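Local coordinates for protein prophenoloxidase b (PDB 3WKY) that probably oxidises monophenols and o-diphenols once activated, being the proenzyme of a type 3 copper phenoloxidase in crustacean hemolymph, at residues Gly258-Leu263 with Thr386-Pro391; Pro68-Phe72 with Ser378-Val384; Tyr320-Thr324 with Asn336-Glu340. All coordinates share one frame; numbering follows the deposited sequence.

Interaction 1: Gly258-Leu263 with Thr386-Pro391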
loop_
_atom_site.group_PDB
_atom_site.type_symbol
_atom_site.label_atom_id
_atom_site.label_comp_id
_atom_site.label_asym_id
_atom_site.label_seq_id
_atom_site.Cartn_x
_atom_site.Cartn_y
_atom_site.Cartn_z
ATOM N N GLY A 258 -1.091 20.754 -5.647
ATOM C CA GLY A 258 -2.006 21.603 -4.917
ATOM C C GLY A 258 -1.973 23.006 -5.504
ATOM O O GLY A 258 -1.351 23.246 -6.551
ATOM N N TYR A 259 -2.645 23.935 -4.836
ATOM C CA TYR A 259 -2.675 25.321 -5.294
ATOM C C TYR A 259 -3.032 26.219 -4.118
ATOM O O TYR A 259 -3.981 25.955 -3.385
ATOM C CB TYR A 259 -3.663 25.493 -6.461
ATOM C CG TYR A 259 -3.732 26.928 -6.952
ATOM C CD1 TYR A 259 -2.600 27.563 -7.455
ATOM C CD2 TYR A 259 -4.922 27.659 -6.873
ATOM C CE1 TYR A 259 -2.641 28.887 -7.876
ATOM C CE2 TYR A 259 -4.975 28.982 -7.307
ATOM C CZ TYR A 259 -3.831 29.590 -7.793
ATOM O OH TYR A 259 -3.870 30.909 -8.211
ATOM N N PHE A 260 -2.228 27.256 -3.924
ATOM C CA PHE A 260 -2.465 28.241 -2.886
ATOM C C PHE A 260 -2.742 29.577 -3.593
ATOM O O PHE A 260 -1.825 30.224 -4.095
ATOM C CB PHE A 260 -1.234 28.339 -1.983
ATOM C CG PHE A 260 -1.006 27.105 -1.119
ATOM C CD1 PHE A 260 -0.594 25.895 -1.683
ATOM C CD2 PHE A 260 -1.204 27.167 0.254
ATOM C CE1 PHE A 260 -0.396 24.761 -0.873
ATOM C CE2 PHE A 260 -1.010 26.048 1.066
ATOM C CZ PHE A 260 -0.606 24.851 0.512
ATOM N N PRO A 261 -4.014 29.979 -3.648
ATOM C CA PRO A 261 -4.408 31.118 -4.497
ATOM C C PRO A 261 -3.895 32.493 -4.043
ATOM O O PRO A 261 -3.750 33.397 -4.880
ATOM C CB PRO A 261 -5.948 31.076 -4.445
ATOM C CG PRO A 261 -6.269 30.355 -3.157
ATOM C CD PRO A 261 -5.173 29.309 -3.029
ATOM N N HIS A 262 -3.623 32.646 -2.751
ATOM C CA HIS A 262 -3.241 33.945 -2.185
ATOM C C HIS A 262 -4.275 35.033 -2.494
ATOM O O HIS A 262 -3.922 36.129 -2.926
ATOM C CB HIS A 262 -1.838 34.352 -2.658
ATOM C CG HIS A 262 -0.751 33.449 -2.156
ATOM N ND1 HIS A 262 -0.359 32.308 -2.824
ATOM C CD2 HIS A 262 0.009 33.507 -1.037
ATOM C CE1 HIS A 262 0.603 31.710 -2.143
ATOM N NE2 HIS A 262 0.850 32.420 -1.060
ATOM N N LEU A 263 -5.547 34.710 -2.276
ATOM C CA LEU A 263 -6.658 35.644 -2.506
ATOM C C LEU A 263 -7.518 35.774 -1.259
ATOM O O LEU A 263 -7.745 34.788 -0.554
ATOM C CB LEU A 263 -7.551 35.156 -3.648
ATOM C CG LEU A 263 -6.939 35.078 -5.050
ATOM C CD1 LEU A 263 -7.962 34.505 -6.022
ATOM C CD2 LEU A 263 -6.451 36.447 -5.528
ATOM N N THR A 386 -12.732 32.540 -10.518
ATOM C CA THR A 386 -11.419 32.176 -9.967
ATOM C C THR A 386 -10.893 30.774 -10.337
ATOM O O THR A 386 -9.708 30.501 -10.157
ATOM C CB THR A 386 -11.412 32.253 -8.414
ATOM O OG1 THR A 386 -12.452 31.418 -7.889
ATOM C CG2 THR A 386 -11.599 33.702 -7.920
ATOM N N ALA A 387 -11.762 29.890 -10.823
ATOM C CA ALA A 387 -11.395 28.471 -10.977
ATOM C C ALA A 387 -10.245 28.226 -11.948
ATOM O O ALA A 387 -9.407 27.351 -11.717
ATOM C CB ALA A 387 -12.610 27.627 -11.365
ATOM N N VAL A 388 -10.183 29.010 -13.027
ATOM C CA VAL A 388 -9.132 28.842 -14.040
ATOM C C VAL A 388 -7.707 29.026 -13.473
ATOM O O VAL A 388 -6.748 28.451 -13.991
ATOM C CB VAL A 388 -9.403 29.768 -15.253
ATOM C CG1 VAL A 388 -8.244 29.755 -16.265
ATOM C CG2 VAL A 388 -10.698 29.336 -15.938
ATOM N N ARG A 389 -7.574 29.791 -12.392
ATOM C CA ARG A 389 -6.285 29.974 -11.718
ATOM C C ARG A 389 -5.623 28.656 -11.299
ATOM O O ARG A 389 -4.397 28.542 -11.305
ATOM C CB ARG A 389 -6.451 30.831 -10.449
ATOM C CG ARG A 389 -6.915 32.284 -10.695
ATOM C CD ARG A 389 -7.152 33.008 -9.359
ATOM N NE ARG A 389 -5.947 33.094 -8.528
ATOM C CZ ARG A 389 -5.128 34.147 -8.487
ATOM N NH1 ARG A 389 -5.356 35.212 -9.253
ATOM N NH2 ARG A 389 -4.074 34.133 -7.685
ATOM N N ASP A 390 -6.440 27.680 -10.909
ATOM C CA ASP A 390 -5.944 26.449 -10.271
ATOM C C ASP A 390 -5.478 25.473 -11.342
ATOM O O ASP A 390 -6.225 25.192 -12.278
ATOM C CB ASP A 390 -7.089 25.830 -9.449
ATOM C CG ASP A 390 -6.624 24.773 -8.455
ATOM O OD1 ASP A 390 -5.705 23.984 -8.776
ATOM O OD2 ASP A 390 -7.218 24.704 -7.350
ATOM N N PRO A 391 -4.235 24.950 -11.230
ATOM C CA PRO A 391 -3.824 23.955 -12.235
ATOM C C PRO A 391 -4.795 22.777 -12.351
ATOM O O PRO A 391 -4.929 22.193 -13.433
ATOM C CB PRO A 391 -2.440 23.488 -11.743
ATOM C CG PRO A 391 -2.394 23.908 -10.251
ATOM C CD PRO A 391 -3.174 25.205 -10.235
HETATM O O HOH W 1 -6.662 25.454 -4.414
#
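Asp390 CA and the carbonyl oxygen of Arg389 lie over one face of the Tyr259 ring and Pro261 N over the opposite one, all three toward the rim. The Asp390 contact is CH-pi, with CA 4.0 Å from the centroid of the Tyr259 ring and 22° off its normal. Pro391 CD comes to 3.7 Å from Tyr259 CD1. The guanidinium of Arg389, its plane turned 49° from the ring, takes a methyl of Leu263 over one face, CD1 lying 3.5 Å from Arg389 NE. A bend at chi3 brings this group back to the phenol, where Arg389 NE makes a weak hydrogen bond to Tyr259 OH (3.0 Å); Arg389 NH2 makes another to Pro261 O (2.9 Å), both strongly bent. Tyrosine suits the place, its ring packing on backbone and its hydroxyl meeting Arg389 and Glu191. A phenylalanine here would probably keep the ring packing but leave Glu191 and Arg389 NE without their shared hydroxyl. Water joins Tyr259 O to Asp390 OD2, which also forms a salt bridge with Arg274. Asp390 is the N-cap residue of helix 391-409, its OD1 hydrogen-bonded to Val392 N, and Val388 packs the same turn against helix 193-205.

Interaction 2: Pro68-Phe72 with Ser378-Val384. With CUO (Cu2-o2 cluster), chain J.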
loop_
_atom_site.group_PDB
_atom_site.type_symbol
_atom_site.label_atom_id
_atom_site.label_comp_id
_atom_site.label_asym_id
_atom_site.label_seq_id
_atom_site.Cartn_x
_atom_site.Cartn_y
_atom_site.Cartn_z
ATOM N N PRO A 68 -18.542 33.797 -1.058
ATOM C CA PRO A 68 -18.608 34.004 -2.510
ATOM C C PRO A 68 -19.881 33.433 -3.132
ATOM O O PRO A 68 -20.613 32.683 -2.480
ATOM C CB PRO A 68 -17.391 33.217 -3.031
ATOM C CG PRO A 68 -16.474 33.083 -1.854
ATOM C CD PRO A 68 -17.390 32.962 -0.667
ATOM N N PHE A 69 -20.140 33.795 -4.392
ATOM C CA PHE A 69 -21.120 33.089 -5.211
ATOM C C PHE A 69 -20.467 31.805 -5.716
ATOM O O PHE A 69 -19.500 31.846 -6.496
ATOM C CB PHE A 69 -21.541 33.966 -6.408
ATOM C CG PHE A 69 -22.242 33.219 -7.517
ATOM C CD1 PHE A 69 -23.322 32.393 -7.254
ATOM C CD2 PHE A 69 -21.839 33.388 -8.846
ATOM C CE1 PHE A 69 -23.966 31.712 -8.277
ATOM C CE2 PHE A 69 -22.487 32.720 -9.877
ATOM C CZ PHE A 69 -23.548 31.879 -9.599
ATOM N N PHE A 70 -20.992 30.669 -5.273
ATOM C CA PHE A 70 -20.457 29.375 -5.672
ATOM C C PHE A 70 -21.235 28.852 -6.871
ATOM O O PHE A 70 -22.250 28.161 -6.734
ATOM C CB PHE A 70 -20.508 28.415 -4.489
ATOM C CG PHE A 70 -19.564 28.791 -3.387
ATOM C CD1 PHE A 70 -18.238 29.082 -3.672
ATOM C CD2 PHE A 70 -20.010 28.911 -2.082
ATOM C CE1 PHE A 70 -17.360 29.451 -2.663
ATOM C CE2 PHE A 70 -19.140 29.273 -1.072
ATOM C CZ PHE A 70 -17.818 29.548 -1.362
ATOM N N ALA A 71 -20.741 29.208 -8.057
ATOM C CA ALA A 71 -21.492 29.057 -9.288
ATOM C C ALA A 71 -21.887 27.621 -9.626
ATOM O O ALA A 71 -22.885 27.401 -10.314
ATOM C CB ALA A 71 -20.724 29.696 -10.442
ATOM N N PHE A 72 -21.126 26.643 -9.139
ATOM C CA PHE A 72 -21.384 25.250 -9.512
ATOM C C PHE A 72 -22.346 24.580 -8.550
ATOM O O PHE A 72 -22.794 23.454 -8.793
ATOM C CB PHE A 72 -20.067 24.460 -9.590
ATOM C CG PHE A 72 -19.045 25.107 -10.476
ATOM C CD1 PHE A 72 -19.104 24.945 -11.850
ATOM C CD2 PHE A 72 -18.048 25.919 -9.939
ATOM C CE1 PHE A 72 -18.188 25.567 -12.668
ATOM C CE2 PHE A 72 -17.127 26.545 -10.755
ATOM C CZ PHE A 72 -17.192 26.358 -12.122
ATOM N N SER A 378 -14.424 27.719 0.757
ATOM C CA SER A 378 -14.153 26.874 -0.408
ATOM C C SER A 378 -12.870 27.322 -1.111
ATOM O O SER A 378 -12.410 28.455 -0.928
ATOM C CB SER A 378 -15.324 26.922 -1.383
ATOM O OG SER A 378 -14.961 26.423 -2.666
ATOM N N GLY A 379 -12.272 26.429 -1.896
ATOM C CA GLY A 379 -11.126 26.806 -2.710
ATOM C C GLY A 379 -11.619 27.450 -4.002
ATOM O O GLY A 379 -12.828 27.482 -4.248
ATOM N N VAL A 380 -10.696 27.961 -4.817
ATOM C CA VAL A 380 -11.067 28.711 -6.026
ATOM C C VAL A 380 -11.807 27.911 -7.102
ATOM O O VAL A 380 -12.474 28.500 -7.964
ATOM C CB VAL A 380 -9.861 29.444 -6.659
ATOM C CG1 VAL A 380 -9.306 30.485 -5.688
ATOM C CG2 VAL A 380 -8.758 28.453 -7.100
ATOM N N MET A 381 -11.716 26.584 -7.065
ATOM C CA MET A 381 -12.461 25.763 -8.034
ATOM C C MET A 381 -13.971 25.907 -7.866
ATOM O O MET A 381 -14.731 25.548 -8.763
ATOM C CB MET A 381 -12.073 24.281 -7.932
ATOM C CG MET A 381 -10.791 23.953 -8.676
ATOM S SD MET A 381 -10.988 24.075 -10.480
ATOM C CE MET A 381 -11.883 22.568 -10.838
ATOM N N GLY A 382 -14.396 26.437 -6.719
ATOM C CA GLY A 382 -15.813 26.626 -6.444
ATOM C C GLY A 382 -16.464 27.856 -7.096
ATOM O O GLY A 382 -17.674 28.039 -6.973
ATOM N N ALA A 383 -15.689 28.687 -7.794
ATOM C CA ALA A 383 -16.237 29.945 -8.339
ATOM C C ALA A 383 -15.771 30.182 -9.765
ATOM O O ALA A 383 -14.601 29.968 -10.065
ATOM C CB ALA A 383 -15.820 31.114 -7.459
ATOM N N VAL A 384 -16.663 30.654 -10.642
ATOM C CA VAL A 384 -16.292 30.767 -12.057
ATOM C C VAL A 384 -15.263 31.841 -12.339
ATOM O O VAL A 384 -14.514 31.742 -13.312
ATOM C CB VAL A 384 -17.519 30.951 -13.004
ATOM C CG1 VAL A 384 -18.330 29.663 -13.083
ATOM C CG2 VAL A 384 -18.402 32.103 -12.538
HETATM CU CU1 CUO J . -16.080 26.589 -17.165
HETATM CU CU2 CUO J . -15.647 23.615 -15.180
HETATM O O1 CUO J . -16.699 25.065 -16.030
HETATM O O2 CUO J . -15.502 25.791 -15.139
HETATM O O HOH W 2 -18.675 32.107 -9.173
HETATM O O HOH W 3 -19.586 26.136 -6.695
#
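Phe72 and Val384 meet beside the copper-oxygen cluster, Phe72 CZ lying 3.6 Å from Val384 CG1 and 3.5 Å from the cluster's O2, which sits at the ring edge. With CG anti to the carbonyl carbon (chi1 -53°), the Phe72 ring points at both the turn and the cluster. This is consistent with the blocking phenylalanine of arthropod hemocyanins, whose ring occupies the place where a phenolic substrate would go. Backbone borders the CD2-CE2 side of the ring: Gly382 O and Ala383 N lie at the edge near its plane, and Met381 O approaches Phe72 CE2 at 3.3 Å. Val384 CG1 also reaches Ala71 CB, a small residue that lets the two segments come close.

One step out, Met381 O accepts from His361 ND1 and Val384 O from His199 ND1, both histidines of the cluster pocket, so the 3-10 turn and the loop after it probably help to orient them; the Phe72 ring stacks on His361. Two waters bridge Phe72 N to Gly382 O and Phe69 O to Val384 N.

Farther away, Phe70 turns its edge to Gly382 O and sets CE1 3.5 Å from Ser378 CB. Gly382 has no side chain, which leaves room for Phe70 CD1 and Ser378 OG. That hydroxyl donates to a lone pair of Gly379 O (2.9 Å). Phe69, in the 68-72 loop, packs on helices 74-89 and 109-122, while Met381 and Phe72 rest on helix 356-365.

Interaction 3: Tyr320-Thr324 with Asn336-Glu340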
loop_
_atom_site.group_PDB
_atom_site.type_symbol
_atom_site.label_atom_id
_atom_site.label_comp_id
_atom_site.label_asym_id
_atom_site.label_seq_id
_atom_site.Cartn_x
_atom_site.Cartn_y
_atom_site.Cartn_z
ATOM N N TYR A 320 -35.653 6.043 -25.454
ATOM C CA TYR A 320 -34.243 6.161 -25.809
ATOM C C TYR A 320 -34.051 7.334 -26.755
ATOM O O TYR A 320 -34.884 7.570 -27.628
ATOM C CB TYR A 320 -33.730 4.860 -26.438
ATOM C CG TYR A 320 -33.638 3.732 -25.436
ATOM C CD1 TYR A 320 -32.683 3.757 -24.432
ATOM C CD2 TYR A 320 -34.512 2.654 -25.477
ATOM C CE1 TYR A 320 -32.583 2.734 -23.506
ATOM C CE2 TYR A 320 -34.423 1.626 -24.549
ATOM C CZ TYR A 320 -33.456 1.675 -23.565
ATOM O OH TYR A 320 -33.352 0.665 -22.634
ATOM N N VAL A 321 -32.969 8.083 -26.559
ATOM C CA VAL A 321 -32.673 9.237 -27.397
ATOM C C VAL A 321 -31.384 8.971 -28.162
ATOM O O VAL A 321 -30.323 8.805 -27.553
ATOM C CB VAL A 321 -32.482 10.524 -26.564
ATOM C CG1 VAL A 321 -32.422 11.738 -27.490
ATOM C CG2 VAL A 321 -33.608 10.685 -25.556
ATOM N N ARG A 322 -31.465 8.920 -29.490
ATOM C CA ARG A 322 -30.284 8.679 -30.303
ATOM C C ARG A 322 -29.267 9.812 -30.191
ATOM O O ARG A 322 -29.640 10.987 -30.148
ATOM C CB ARG A 322 -30.686 8.506 -31.773
ATOM C CG ARG A 322 -29.526 8.461 -32.729
ATOM C CD ARG A 322 -29.969 8.093 -34.151
ATOM N NE ARG A 322 -30.468 9.247 -34.891
ATOM C CZ ARG A 322 -30.566 9.280 -36.218
ATOM N NH1 ARG A 322 -30.199 8.226 -36.935
ATOM N NH2 ARG A 322 -31.019 10.366 -36.823
ATOM N N LEU A 323 -27.983 9.449 -30.145
ATOM C CA LEU A 323 -26.882 10.405 -30.181
ATOM C C LEU A 323 -26.261 10.407 -31.569
ATOM O O LEU A 323 -25.724 9.394 -32.020
ATOM C CB LEU A 323 -25.789 10.016 -29.170
ATOM C CG LEU A 323 -26.181 10.031 -27.698
ATOM C CD1 LEU A 323 -24.981 9.533 -26.857
ATOM C CD2 LEU A 323 -26.586 11.439 -27.264
ATOM N N THR A 324 -26.323 11.541 -32.260
ATOM C CA THR A 324 -25.672 11.627 -33.571
ATOM C C THR A 324 -25.285 13.062 -33.892
ATOM O O THR A 324 -26.027 13.989 -33.558
ATOM C CB THR A 324 -26.586 11.051 -34.700
ATOM O OG1 THR A 324 -25.895 11.111 -35.951
ATOM C CG2 THR A 324 -27.895 11.839 -34.814
ATOM N N ASN A 336 -24.412 17.930 -28.247
ATOM C CA ASN A 336 -25.190 18.807 -27.378
ATOM C C ASN A 336 -25.861 18.038 -26.243
ATOM O O ASN A 336 -25.849 18.477 -25.093
ATOM C CB ASN A 336 -26.257 19.575 -28.160
ATOM C CG ASN A 336 -26.925 20.641 -27.316
ATOM O OD1 ASN A 336 -26.252 21.484 -26.712
ATOM N ND2 ASN A 336 -28.247 20.598 -27.244
ATOM N N LEU A 337 -26.455 16.891 -26.577
ATOM C CA LEU A 337 -27.107 16.044 -25.578
ATOM C C LEU A 337 -26.121 15.563 -24.516
ATOM O O LEU A 337 -26.460 15.509 -23.322
ATOM C CB LEU A 337 -27.758 14.833 -26.261
ATOM C CG LEU A 337 -29.037 15.171 -27.036
ATOM C CD1 LEU A 337 -29.379 14.048 -28.012
ATOM C CD2 LEU A 337 -30.197 15.411 -26.075
ATOM N N VAL A 338 -24.916 15.192 -24.952
ATOM C CA VAL A 338 -23.868 14.741 -24.012
ATOM C C VAL A 338 -23.439 15.914 -23.141
ATOM O O VAL A 338 -23.297 15.771 -21.920
ATOM C CB VAL A 338 -22.654 14.139 -24.778
ATOM C CG1 VAL A 338 -21.479 13.861 -23.825
ATOM C CG2 VAL A 338 -23.065 12.856 -25.485
ATOM N N GLY A 339 -23.271 17.086 -23.757
ATOM C CA GLY A 339 -22.910 18.278 -23.007
ATOM C C GLY A 339 -23.924 18.620 -21.931
ATOM O O GLY A 339 -23.543 18.898 -20.787
ATOM N N GLU A 340 -25.215 18.607 -22.280
ATOM C CA GLU A 340 -26.251 18.908 -21.284
ATOM C C GLU A 340 -26.271 17.855 -20.176
ATOM O O GLU A 340 -26.589 18.159 -19.027
ATOM C CB GLU A 340 -27.641 18.999 -21.927
ATOM C CG GLU A 340 -27.816 20.151 -22.955
ATOM C CD GLU A 340 -27.990 21.525 -22.303
ATOM O OE1 GLU A 340 -27.746 21.670 -21.083
ATOM O OE2 GLU A 340 -28.378 22.476 -23.015
#
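Leu337 drives its side chain into the strand end at Val321-Leu323, where two of its carbons share the work. Its CB lies 3.7 Å from Leu323 CD2, one methyl against the base of the other leucine. Farther out, Leu337 CD1 meets two neighbours, Val321 CG1 at 3.9 Å and the carbonyl oxygen Arg322 O at 3.7 Å. Leu337 CG stands anti to its carbonyl carbon (chi1 -74°), which carries the isobutyl group out from the helix to the strand. A leucine suits this place because it is long enough to touch the side chains of Val321 and Leu323 and the carbonyl of Arg322.

The motif is a short beta-hairpin, strands 312-314 and 320-322, packed on helix 334-343 mainly through aliphatic side chains, with no hydrogen bond between the two segments; the backbone of Thr324 bonds Gly334 at the start of the helix. Val321 and Leu323 pair by backbone with Leu313 and Gly311. The glycosylated Asn317 lies in the connection between the strands, and the side chain of Val321 is about 6 Å from a bound sugar. Arg322 directs its CB away from the helix and forms a salt bridge with Glu331, while its NH1 bonds Cys687 O of a neighbouring subunit.

Val338, next along the helix, turns a methyl to Leu323: CG2 stands 4.1 Å from Leu323 CD1, the two side chains crossing at about a right angle. Its branched, compact shape also fits beside Phe404 and Tyr407 of helix 391-409, and Leu323 touches Tyr407 too.

From the N terminus, 68-72 is the first segment met; interaction 2 brings it against 378-384 and closes a loop of some three hundred residues, tying the all-alpha part of the chain to the copper-containing part. Inside that loop lies 258-263, which interaction 1 joins to 386-391, just beyond the end of the other loop, so the two contacts cross. They also touch: Thr386 OG1 probably bonds Val380 O at 2.9 Å, and Pro261 packs on Val380. Interaction 3, between 320-324 and 336-340, closes a short local loop nested within both, joining a hairpin to a helix; its nearest atoms are about 12 Å from interaction 2 and about 17 Å from interaction 1.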